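Local coordinates for protein isoaspartyl dipeptidase (Fervidobacterium islandicum, PDB 7CDH) that probably hydrolyses beta-aspartyl (isoaspartyl) dipeptides at a two-zinc site, as an M38 metallopeptidase with an amidohydrolase TIM barrel, at residues A[50-56]-A[353-359]; A[248-252]-A[308-313]; A[265-269]-A[316-322]; A[277-282]-A[329-335]. One frame throughout, in Å; residues are numbered along the deposited sequence.

In the fold
Residues 50-56 lead from the small beta domain into the TIM barrel, and when the chain returns as 353-359 it pairs with them, so contact 1 closes a loop of nearly 300 residues that contains the other three contacts. Within it, contact 2 joins the loop after strand 245-248 to the start of helix 309-318, contact 3 packs helix 264-273 on the end of that helix, and contact 4 sets strand 280-283 against 329-335. The segments of contacts 2, 3 and 4 alternate, so each crosses the other two, and Ile-268, Ile-282 and Thr-313 pack together where they meet. Trp-311 and Thr-332 extend this packing to contact 1.

Contact 1 (A[50-56]-A[353-359]); sequences GLLLLPG and DFILVDE
The carbonyl oxygen of Gly-50 is held by two donors: Glu-359 N, which reaches Gly-50 O over 3.1 Å in the carbonyl plane, and a water that also bonds weakly to Asp-358 OD1, itself held chiefly by the backbone nitrogens of Gln-360 and Ser-361. They close one end of an antiparallel ladder between strands 51-55 and 354-358, in which the polypeptide entering the amidohydrolase barrel pairs with the polypeptide leaving it; such a beta domain made from both ends of the chain is familiar in M38 enzymes. Leu-52 and Val-357 form a hydrogen-bonded pair, with 2.8 Å from Val-357 N to Leu-52 O, and Leu-54 and Ile-355 form the next, Leu-54 N pointing almost straight at Ile-355 O (174° at the hydrogen). These four side chains share a face of the sheet. There Leu-54 lays CB on Ile-355 CG1 at 3.5 Å and turns CD2 to Val-357 CG2.

Glu-359 CB rests on Leu-52 CD2, while its extended chain passes beside Gly-50 and carries OE1 to a salt bridge with Lys-9. Shortening Glu-359 to an alanine removes the carboxylate, and Lys-9 is then likely to lose its ion-pair mate while the flank of Gly-50 is uncovered.

On the other face, Leu-53 has CG trans to its own nitrogen (chi1 -178°), which swings CD1 across to the partner strand. That methyl sits between Phe-354 CB, 3.5 Å away, and Leu-356 CD2; the Phe-354 ring itself meets Phe-23 edge-to-face. At the far end Gly-56 N bonds to Asp-353 O at 2.9 Å, approaching from above the carbonyl plane.

Contact 2 (A[248-252]-A[308-313]); sequences TALQP and SAVWYT
Tyr-312 lays one face of its ring over Pro-252, whose CA stands 3.7 Å from the ring centroid and only 10° off the normal, a CH-pi contact. The two side chains run past each other in opposite directions, bringing Pro-252 CG to 3.8 Å from Tyr-312 CG. A chi1 of -178° turns the ring of Tyr-312 away from its own backbone N and out toward the loop. Pro-252 CG also touches Ser-308 OG, 3.3 Å away.

Ala-309 points its methyl group into the bend of the loop. It meets the methyl of Ala-249, CB to CB at 3.6 Å, and lies close to Leu-250 O and to the amide end of Gln-251, with NE2 3.5 Å from Ala-309 CB. Gln-251 folds back at chi2 to get there, and its OE1 is fixed by the backbone nitrogen of Ser-306.

The polar link is Thr-313 OG1. It donates to Ala-309 O at 2.9 Å, an oxygen that also takes the helical bond from Thr-313 N, and it receives a weak, strongly bent bond from Leu-250 N.

The loop follows strand 245-248, where Thr-248 OG1 holds ND1 of the zinc ligand His-224. The contact thus joins the loop at the C-terminal end of a barrel strand to helix 309-318, beside the zinc site of this amidohydrolase TIM barrel.

Contact 3 (A[265-269]-A[316-322]); sequences IDAIC and KVLEKGL
Two helices on the outside of the barrel meet here: Ile-265, Ile-268 and Cys-269 of helix 264-273 face Lys-316 and Val-317 near the end of helix 309-318, and Lys-320 and Leu-322 just beyond it. Ile-265 sends CD1 to the root of Lys-316, 3.3 Å from its CB, while its CG2 branch touches Lys-320 CE at 4.0 Å. Ile-268 crosses Val-317 at about a right angle. Its CG2 lies 3.7 Å from Val-317 CG1, and its CD1 reaches the other valine methyl, so that both branches of each side chain are engaged.

In the TIM barrel, helix 264-273 connects strands 245-248 and 280-283, and helix 309-318 follows the latter strand; this contact is therefore apolar packing between successive helices of the outer layer. The inner side of Ile-268 continues onto Leu-247 of the barrel wall.

From Leu-318 to Gly-321 the chain makes a type I beta turn, and the backbone of Gly-321 has positive phi (92°). The turn brings Lys-320 and Leu-322 back alongside the first helix, where Cys-269 SG lies 3.8 Å from Leu-322 CD1 and 3.9 Å from Lys-320 CD. Lys-320 thus contacts the helix through the aliphatic part of its bent chain. Lys-316 touches with its CB and then leads away, its NZ forming a long salt bridge with Glu-319 OE1 (3.9 Å).

Contact 4 (A[277-282]-A[329-335]); sequences LDNVTI and KISTTNP
Asn-334 ND2 donates to two backbone carbonyls across the contact, Val-280 O at 2.7 Å and Leu-277 O at 2.8 Å, each bond lying in the plane of its carbonyl. The asparagine stands in the first turn of helix 333-339, and the carbonyls belong to the short 3-10 turn and the start of strand 280-283, the last strand of the TIM barrel. With its CG opposite the carbonyl carbon (chi1 -64°), Asn-334 turns its amide into this bend. Its OD1 accepts from a water at 2.9 Å, which also bonds weakly to Asp-278 OD1, while Asp-278 O has Arg-337 NH2 as its donor. A leucine in place of Asn-334 would probably leave the carbonyls of Leu-277 and Val-280 without their shared donor, and the bend before the strand less firmly fixed.

Nearer the surface, Lys-329 stretches out fully and places NZ 2.7 Å from Asp-278 OD1, a salt bridge on the syn lone pair. Thr-281 turns its methyl to Asn-334 CB and Pro-335, while its OG1 is engaged by Tyr-221 and Asp-246.

Ile-330 fills the apolar side, its CG2 beside Val-280 CG1 and its CD1 3.8 Å from Ile-282 CD1. Ile-330 O accepts from Ile-282 N at 3.2 Å, a single bond from the strand to the 3-10 segment. Next to it, a water donates to Ile-282 O and accepts from Ser-331 OG, 2.8 Å from that hydroxyl oxygen.

Contact 1 (A[50-56]-A[353-359])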
# COMPACT_ATOMS: atom_id res chain seq x y z
N GLY A 50 -39.28 -38.85 -32.51
CA GLY A 50 -38.27 -39.82 -32.01
C GLY A 50 -37.40 -39.27 -30.88
O GLY A 50 -36.67 -40.08 -30.28
N LEU A 51 -37.48 -37.96 -30.57
CA LEU A 51 -36.61 -37.29 -29.57
C LEU A 51 -37.42 -36.86 -28.34
O LEU A 51 -38.60 -36.49 -28.47
CB LEU A 51 -35.89 -36.09 -30.20
CG LEU A 51 -35.18 -36.34 -31.54
CD1 LEU A 51 -34.50 -35.07 -32.03
CD2 LEU A 51 -34.18 -37.48 -31.46
N LEU A 52 -36.77 -36.91 -27.18
CA LEU A 52 -37.17 -36.24 -25.92
C LEU A 52 -36.52 -34.85 -25.93
O LEU A 52 -35.32 -34.76 -26.29
CB LEU A 52 -36.67 -37.08 -24.73
CG LEU A 52 -36.76 -38.60 -24.88
CD1 LEU A 52 -36.34 -39.31 -23.61
CD2 LEU A 52 -38.16 -39.03 -25.27
N LEU A 53 -37.29 -33.80 -25.63
CA LEU A 53 -36.85 -32.42 -25.35
C LEU A 53 -36.71 -32.23 -23.83
O LEU A 53 -37.73 -32.34 -23.12
CB LEU A 53 -37.85 -31.42 -25.94
CG LEU A 53 -37.46 -29.95 -25.75
CD1 LEU A 53 -36.31 -29.57 -26.67
CD2 LEU A 53 -38.64 -29.02 -25.99
N LEU A 54 -35.49 -31.93 -23.38
CA LEU A 54 -35.09 -31.75 -21.96
C LEU A 54 -34.64 -30.29 -21.76
O LEU A 54 -34.30 -29.57 -22.69
CB LEU A 54 -33.96 -32.73 -21.62
CG LEU A 54 -34.32 -34.18 -21.31
CD1 LEU A 54 -35.40 -34.74 -22.21
CD2 LEU A 54 -33.09 -35.08 -21.39
N PRO A 55 -34.60 -29.79 -20.51
CA PRO A 55 -33.97 -28.50 -20.25
C PRO A 55 -32.45 -28.71 -20.39
O PRO A 55 -31.99 -29.78 -20.07
CB PRO A 55 -34.35 -28.18 -18.80
CG PRO A 55 -35.38 -29.24 -18.42
CD PRO A 55 -35.05 -30.44 -19.27
N GLY A 56 -31.72 -27.71 -20.89
CA GLY A 56 -30.25 -27.79 -20.96
C GLY A 56 -29.68 -28.07 -19.58
O GLY A 56 -30.21 -27.51 -18.60
N ASP A 353 -32.97 -22.82 -23.36
CA ASP A 353 -31.84 -23.77 -23.26
C ASP A 353 -32.41 -25.18 -23.14
O ASP A 353 -33.09 -25.44 -22.11
CB ASP A 353 -30.94 -23.48 -22.05
CG ASP A 353 -30.45 -22.05 -21.92
OD1 ASP A 353 -30.49 -21.29 -22.93
OD2 ASP A 353 -29.98 -21.71 -20.79
N PHE A 354 -32.13 -26.04 -24.13
CA PHE A 354 -32.74 -27.39 -24.31
C PHE A 354 -31.72 -28.39 -24.84
O PHE A 354 -30.79 -27.98 -25.53
CB PHE A 354 -33.82 -27.40 -25.39
CG PHE A 354 -34.80 -26.26 -25.37
CD1 PHE A 354 -35.51 -25.94 -24.22
CD2 PHE A 354 -35.06 -25.53 -26.52
CE1 PHE A 354 -36.40 -24.88 -24.20
CE2 PHE A 354 -35.98 -24.49 -26.51
CZ PHE A 354 -36.64 -24.17 -25.35
N ILE A 355 -31.90 -29.67 -24.53
CA ILE A 355 -31.22 -30.77 -25.28
C ILE A 355 -32.30 -31.68 -25.87
O ILE A 355 -33.41 -31.80 -25.33
CB ILE A 355 -30.20 -31.54 -24.41
CG1 ILE A 355 -30.85 -32.23 -23.22
CG2 ILE A 355 -29.06 -30.63 -23.99
CD1 ILE A 355 -29.95 -33.23 -22.49
N LEU A 356 -31.97 -32.26 -27.00
CA LEU A 356 -32.83 -33.25 -27.68
C LEU A 356 -32.10 -34.58 -27.60
O LEU A 356 -30.95 -34.66 -28.03
CB LEU A 356 -33.06 -32.77 -29.10
CG LEU A 356 -34.06 -31.62 -29.23
CD1 LEU A 356 -33.89 -30.91 -30.55
CD2 LEU A 356 -35.49 -32.13 -29.07
N VAL A 357 -32.74 -35.55 -26.99
CA VAL A 357 -32.16 -36.90 -26.76
C VAL A 357 -32.94 -37.90 -27.61
O VAL A 357 -34.13 -37.72 -27.86
CB VAL A 357 -32.22 -37.15 -25.26
CG1 VAL A 357 -31.93 -38.58 -24.89
CG2 VAL A 357 -31.27 -36.19 -24.56
N ASP A 358 -32.26 -38.90 -28.14
CA ASP A 358 -32.91 -40.02 -28.86
C ASP A 358 -33.64 -40.90 -27.83
O ASP A 358 -33.00 -41.30 -26.84
CB ASP A 358 -31.84 -40.77 -29.65
CG ASP A 358 -32.45 -41.82 -30.54
OD1 ASP A 358 -32.83 -42.90 -29.99
OD2 ASP A 358 -32.58 -41.53 -31.75
N GLU A 359 -34.93 -41.18 -28.02
CA GLU A 359 -35.75 -41.89 -26.99
C GLU A 359 -35.29 -43.35 -26.85
O GLU A 359 -35.47 -43.89 -25.76
CB GLU A 359 -37.24 -41.77 -27.29
CG GLU A 359 -37.67 -42.49 -28.56
CD GLU A 359 -39.14 -42.38 -28.91
OE1 GLU A 359 -39.90 -41.77 -28.11
OE2 GLU A 359 -39.52 -42.92 -29.98
O HOH W 1 -35.92 -42.83 -31.25

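Contact 2 (A[248-252]-A[308-313])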
# COMPACT_ATOMS: atom_id res chain seq x y z
N THR A 248 -19.93 -35.32 -6.81
CA THR A 248 -19.11 -35.32 -8.04
C THR A 248 -19.67 -36.43 -8.93
O THR A 248 -19.67 -37.60 -8.50
CB THR A 248 -17.62 -35.43 -7.73
OG1 THR A 248 -17.30 -34.39 -6.81
CG2 THR A 248 -16.81 -35.32 -8.99
N ALA A 249 -20.13 -36.05 -10.10
CA ALA A 249 -20.59 -36.99 -11.15
C ALA A 249 -19.59 -38.14 -11.31
O ALA A 249 -18.37 -37.94 -11.18
CB ALA A 249 -20.77 -36.25 -12.45
N LEU A 250 -20.12 -39.32 -11.62
CA LEU A 250 -19.33 -40.48 -12.08
C LEU A 250 -18.70 -40.10 -13.42
O LEU A 250 -19.41 -39.54 -14.26
CB LEU A 250 -20.26 -41.69 -12.19
CG LEU A 250 -19.68 -43.01 -11.70
CD1 LEU A 250 -19.49 -42.96 -10.20
CD2 LEU A 250 -20.59 -44.16 -12.11
N GLN A 251 -17.39 -40.28 -13.54
CA GLN A 251 -16.65 -40.02 -14.81
C GLN A 251 -16.83 -41.24 -15.72
O GLN A 251 -16.72 -42.37 -15.26
CB GLN A 251 -15.17 -39.72 -14.50
CG GLN A 251 -14.95 -38.54 -13.54
CD GLN A 251 -15.48 -37.20 -14.02
OE1 GLN A 251 -15.23 -36.79 -15.15
NE2 GLN A 251 -16.26 -36.54 -13.16
N PRO A 252 -17.11 -41.08 -17.03
CA PRO A 252 -17.17 -42.22 -17.95
C PRO A 252 -16.02 -43.24 -17.88
O PRO A 252 -16.30 -44.40 -18.12
CB PRO A 252 -17.17 -41.54 -19.32
CG PRO A 252 -17.89 -40.25 -19.07
CD PRO A 252 -17.42 -39.81 -17.69
N SER A 308 -18.70 -34.39 -19.75
CA SER A 308 -19.44 -35.60 -20.20
C SER A 308 -19.94 -36.40 -18.97
O SER A 308 -20.99 -37.10 -19.09
CB SER A 308 -18.61 -36.45 -21.14
OG SER A 308 -17.66 -37.24 -20.44
N ALA A 309 -19.30 -36.26 -17.82
CA ALA A 309 -19.73 -36.98 -16.61
C ALA A 309 -21.20 -36.69 -16.27
O ALA A 309 -21.81 -37.51 -15.58
CB ALA A 309 -18.84 -36.64 -15.46
N VAL A 310 -21.78 -35.57 -16.68
CA VAL A 310 -23.09 -35.16 -16.14
C VAL A 310 -24.18 -36.06 -16.77
O VAL A 310 -24.99 -36.66 -16.03
CB VAL A 310 -23.37 -33.67 -16.33
CG1 VAL A 310 -24.85 -33.36 -16.17
CG2 VAL A 310 -22.55 -32.83 -15.35
N TRP A 311 -24.19 -36.14 -18.09
CA TRP A 311 -25.21 -36.93 -18.82
C TRP A 311 -24.92 -38.42 -18.60
O TRP A 311 -25.87 -39.22 -18.45
CB TRP A 311 -25.23 -36.52 -20.28
CG TRP A 311 -26.28 -37.22 -21.07
CD1 TRP A 311 -26.08 -38.03 -22.14
CD2 TRP A 311 -27.70 -37.21 -20.83
NE1 TRP A 311 -27.27 -38.49 -22.61
CE2 TRP A 311 -28.28 -38.00 -21.83
CE3 TRP A 311 -28.53 -36.57 -19.90
CZ2 TRP A 311 -29.66 -38.20 -21.92
CZ3 TRP A 311 -29.89 -36.78 -19.97
CH2 TRP A 311 -30.45 -37.58 -20.97
N TYR A 312 -23.66 -38.77 -18.49
CA TYR A 312 -23.26 -40.16 -18.16
C TYR A 312 -23.92 -40.57 -16.84
O TYR A 312 -24.44 -41.70 -16.77
CB TYR A 312 -21.74 -40.27 -18.11
CG TYR A 312 -21.22 -41.65 -17.81
CD1 TYR A 312 -21.18 -42.63 -18.79
CD2 TYR A 312 -20.78 -41.99 -16.56
CE1 TYR A 312 -20.69 -43.90 -18.52
CE2 TYR A 312 -20.30 -43.25 -16.26
CZ TYR A 312 -20.25 -44.20 -17.25
OH TYR A 312 -19.76 -45.43 -16.93
N THR A 313 -23.85 -39.70 -15.83
CA THR A 313 -24.29 -40.01 -14.44
C THR A 313 -25.82 -40.10 -14.44
O THR A 313 -26.33 -41.06 -13.90
CB THR A 313 -23.69 -39.04 -13.39
OG1 THR A 313 -22.27 -39.25 -13.37
CG2 THR A 313 -24.23 -39.26 -11.99

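Contact 3 (A[265-269]-A[316-322])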
# COMPACT_ATOMS: atom_id res chain seq x y z
N ILE A 265 -23.96 -42.75 -7.80
CA ILE A 265 -25.20 -43.50 -8.16
C ILE A 265 -25.92 -43.97 -6.88
O ILE A 265 -27.13 -43.70 -6.72
CB ILE A 265 -24.93 -44.70 -9.11
CG1 ILE A 265 -23.94 -44.41 -10.25
CG2 ILE A 265 -26.25 -45.19 -9.66
CD1 ILE A 265 -24.39 -43.31 -11.15
N ASP A 266 -25.21 -44.63 -5.97
CA ASP A 266 -25.79 -45.08 -4.67
C ASP A 266 -26.32 -43.86 -3.94
O ASP A 266 -27.46 -43.91 -3.42
CB ASP A 266 -24.76 -45.84 -3.84
CG ASP A 266 -24.22 -47.07 -4.56
OD1 ASP A 266 -25.06 -47.85 -5.12
OD2 ASP A 266 -22.97 -47.22 -4.58
N ALA A 267 -25.53 -42.80 -3.89
CA ALA A 267 -25.89 -41.56 -3.16
C ALA A 267 -27.24 -41.03 -3.67
O ALA A 267 -28.10 -40.70 -2.85
CB ALA A 267 -24.76 -40.57 -3.33
N ILE A 268 -27.41 -40.94 -4.98
CA ILE A 268 -28.63 -40.35 -5.60
C ILE A 268 -29.85 -41.24 -5.27
O ILE A 268 -30.98 -40.70 -5.07
CB ILE A 268 -28.42 -40.16 -7.11
CG1 ILE A 268 -27.45 -39.01 -7.36
CG2 ILE A 268 -29.74 -39.97 -7.86
CD1 ILE A 268 -27.05 -38.86 -8.80
N CYS A 269 -29.65 -42.55 -5.28
CA CYS A 269 -30.73 -43.55 -5.04
C CYS A 269 -31.16 -43.47 -3.58
O CYS A 269 -32.37 -43.42 -3.34
CB CYS A 269 -30.29 -44.96 -5.44
SG CYS A 269 -30.16 -45.12 -7.25
N LYS A 316 -26.74 -43.44 -15.81
CA LYS A 316 -26.51 -44.56 -14.87
C LYS A 316 -27.64 -44.64 -13.85
O LYS A 316 -27.94 -45.76 -13.39
CB LYS A 316 -25.15 -44.48 -14.18
CG LYS A 316 -23.96 -44.93 -15.03
CD LYS A 316 -24.13 -46.24 -15.75
CE LYS A 316 -22.81 -46.90 -16.07
NZ LYS A 316 -22.84 -47.67 -17.34
N VAL A 317 -28.27 -43.52 -13.50
CA VAL A 317 -29.36 -43.51 -12.49
C VAL A 317 -30.65 -44.06 -13.15
O VAL A 317 -31.33 -44.88 -12.51
CB VAL A 317 -29.52 -42.12 -11.84
CG1 VAL A 317 -30.65 -42.10 -10.80
CG2 VAL A 317 -28.22 -41.68 -11.19
N LEU A 318 -30.92 -43.71 -14.40
CA LEU A 318 -32.08 -44.20 -15.16
C LEU A 318 -32.06 -45.74 -15.18
O LEU A 318 -33.11 -46.34 -14.90
CB LEU A 318 -32.04 -43.64 -16.58
CG LEU A 318 -32.29 -42.14 -16.72
CD1 LEU A 318 -32.24 -41.72 -18.18
CD2 LEU A 318 -33.59 -41.72 -16.05
N GLU A 319 -30.92 -46.33 -15.49
CA GLU A 319 -30.68 -47.81 -15.53
C GLU A 319 -30.95 -48.47 -14.17
O GLU A 319 -30.88 -49.70 -14.11
CB GLU A 319 -29.24 -48.11 -15.94
CG GLU A 319 -28.89 -47.73 -17.36
CD GLU A 319 -27.43 -47.93 -17.77
OE1 GLU A 319 -26.64 -48.56 -16.97
OE2 GLU A 319 -27.09 -47.45 -18.89
N LYS A 320 -31.17 -47.71 -13.11
CA LYS A 320 -31.58 -48.24 -11.78
C LYS A 320 -33.10 -48.06 -11.59
O LYS A 320 -33.60 -48.28 -10.47
CB LYS A 320 -30.76 -47.56 -10.68
CG LYS A 320 -29.32 -48.04 -10.57
CD LYS A 320 -28.92 -48.34 -9.14
CE LYS A 320 -27.55 -48.97 -9.02
NZ LYS A 320 -27.36 -50.10 -9.96
N GLY A 321 -33.83 -47.66 -12.63
CA GLY A 321 -35.30 -47.58 -12.62
C GLY A 321 -35.89 -46.24 -12.22
O GLY A 321 -37.15 -46.12 -12.40
N LEU A 322 -35.09 -45.27 -11.73
CA LEU A 322 -35.61 -43.92 -11.34
C LEU A 322 -36.21 -43.23 -12.56
O LEU A 322 -35.71 -43.38 -13.65
CB LEU A 322 -34.53 -43.05 -10.70
CG LEU A 322 -34.27 -43.35 -9.22
CD1 LEU A 322 -33.45 -44.63 -9.06
CD2 LEU A 322 -33.60 -42.16 -8.52

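Contact 4 (A[277-282]-A[329-335])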
# COMPACT_ATOMS: atom_id res chain seq x y z
N LEU A 277 -34.04 -35.93 -2.86
CA LEU A 277 -33.49 -35.64 -4.20
C LEU A 277 -33.65 -34.15 -4.54
O LEU A 277 -32.93 -33.69 -5.44
CB LEU A 277 -34.16 -36.53 -5.24
CG LEU A 277 -33.41 -36.62 -6.56
CD1 LEU A 277 -32.18 -37.48 -6.43
CD2 LEU A 277 -34.29 -37.15 -7.67
N ASP A 278 -34.50 -33.40 -3.87
CA ASP A 278 -34.64 -31.94 -4.15
C ASP A 278 -33.39 -31.20 -3.62
O ASP A 278 -33.16 -30.06 -4.04
CB ASP A 278 -35.96 -31.38 -3.61
CG ASP A 278 -37.20 -31.75 -4.45
OD1 ASP A 278 -37.03 -32.27 -5.57
OD2 ASP A 278 -38.34 -31.54 -3.96
N ASN A 279 -32.58 -31.85 -2.80
CA ASN A 279 -31.49 -31.18 -2.07
C ASN A 279 -30.16 -31.62 -2.66
O ASN A 279 -29.16 -31.49 -2.01
CB ASN A 279 -31.64 -31.46 -0.57
CG ASN A 279 -32.97 -30.97 -0.04
OD1 ASN A 279 -34.01 -31.55 -0.36
ND2 ASN A 279 -32.95 -29.88 0.71
N VAL A 280 -30.15 -32.14 -3.88
CA VAL A 280 -28.94 -32.83 -4.41
C VAL A 280 -28.65 -32.26 -5.77
O VAL A 280 -29.59 -32.08 -6.53
CB VAL A 280 -29.15 -34.34 -4.45
CG1 VAL A 280 -28.11 -34.99 -5.35
CG2 VAL A 280 -29.08 -34.91 -3.05
N THR A 281 -27.39 -31.88 -6.01
CA THR A 281 -26.91 -31.52 -7.37
C THR A 281 -25.78 -32.49 -7.69
O THR A 281 -25.27 -33.10 -6.77
CB THR A 281 -26.51 -30.04 -7.50
OG1 THR A 281 -25.37 -29.85 -6.68
CG2 THR A 281 -27.60 -29.07 -7.09
N ILE A 282 -25.46 -32.64 -8.96
CA ILE A 282 -24.17 -33.22 -9.39
C ILE A 282 -23.38 -32.21 -10.23
O ILE A 282 -23.98 -31.26 -10.85
CB ILE A 282 -24.41 -34.54 -10.14
CG1 ILE A 282 -25.23 -34.34 -11.41
CG2 ILE A 282 -25.04 -35.56 -9.19
CD1 ILE A 282 -25.18 -35.53 -12.35
N LYS A 329 -33.70 -33.38 -12.00
CA LYS A 329 -33.70 -32.32 -10.98
C LYS A 329 -32.26 -31.98 -10.60
O LYS A 329 -32.03 -30.81 -10.27
CB LYS A 329 -34.46 -32.76 -9.73
CG LYS A 329 -35.97 -32.82 -9.90
CD LYS A 329 -36.64 -33.35 -8.66
CE LYS A 329 -38.14 -33.30 -8.73
NZ LYS A 329 -38.70 -33.50 -7.37
N ILE A 330 -31.35 -32.95 -10.64
CA ILE A 330 -29.96 -32.82 -10.10
C ILE A 330 -29.09 -31.91 -10.99
O ILE A 330 -28.01 -31.47 -10.53
CB ILE A 330 -29.31 -34.19 -9.91
CG1 ILE A 330 -29.13 -34.93 -11.22
CG2 ILE A 330 -30.06 -35.00 -8.87
CD1 ILE A 330 -28.62 -36.34 -11.02
N SER A 331 -29.51 -31.71 -12.22
CA SER A 331 -28.78 -30.99 -13.29
C SER A 331 -29.66 -29.93 -13.92
O SER A 331 -29.18 -29.28 -14.82
CB SER A 331 -28.25 -31.94 -14.32
OG SER A 331 -27.32 -32.82 -13.71
N THR A 332 -30.86 -29.69 -13.42
CA THR A 332 -31.73 -28.64 -13.99
C THR A 332 -32.34 -27.85 -12.83
O THR A 332 -31.86 -26.78 -12.52
CB THR A 332 -32.72 -29.25 -15.01
OG1 THR A 332 -33.70 -30.11 -14.41
CG2 THR A 332 -32.01 -30.02 -16.11
N THR A 333 -33.37 -28.38 -12.20
CA THR A 333 -34.15 -27.62 -11.19
C THR A 333 -33.23 -27.26 -10.03
O THR A 333 -33.33 -26.13 -9.59
CB THR A 333 -35.36 -28.45 -10.73
OG1 THR A 333 -36.01 -28.74 -11.96
CG2 THR A 333 -36.26 -27.72 -9.76
N ASN A 334 -32.44 -28.21 -9.51
CA ASN A 334 -31.74 -28.00 -8.21
C ASN A 334 -30.62 -26.96 -8.38
O ASN A 334 -30.55 -26.02 -7.58
CB ASN A 334 -31.29 -29.33 -7.58
CG ASN A 334 -32.45 -30.22 -7.19
OD1 ASN A 334 -33.59 -29.76 -7.11
ND2 ASN A 334 -32.18 -31.50 -6.95
N PRO A 335 -29.72 -27.04 -9.39
CA PRO A 335 -28.71 -26.01 -9.61
C PRO A 335 -29.34 -24.64 -9.89
O PRO A 335 -28.92 -23.68 -9.30
CB PRO A 335 -27.94 -26.47 -10.84
CG PRO A 335 -28.19 -27.97 -10.90
CD PRO A 335 -29.59 -28.14 -10.35
O HOH W 2 -36.50 -30.10 -7.28
O HOH W 3 -25.32 -30.94 -13.12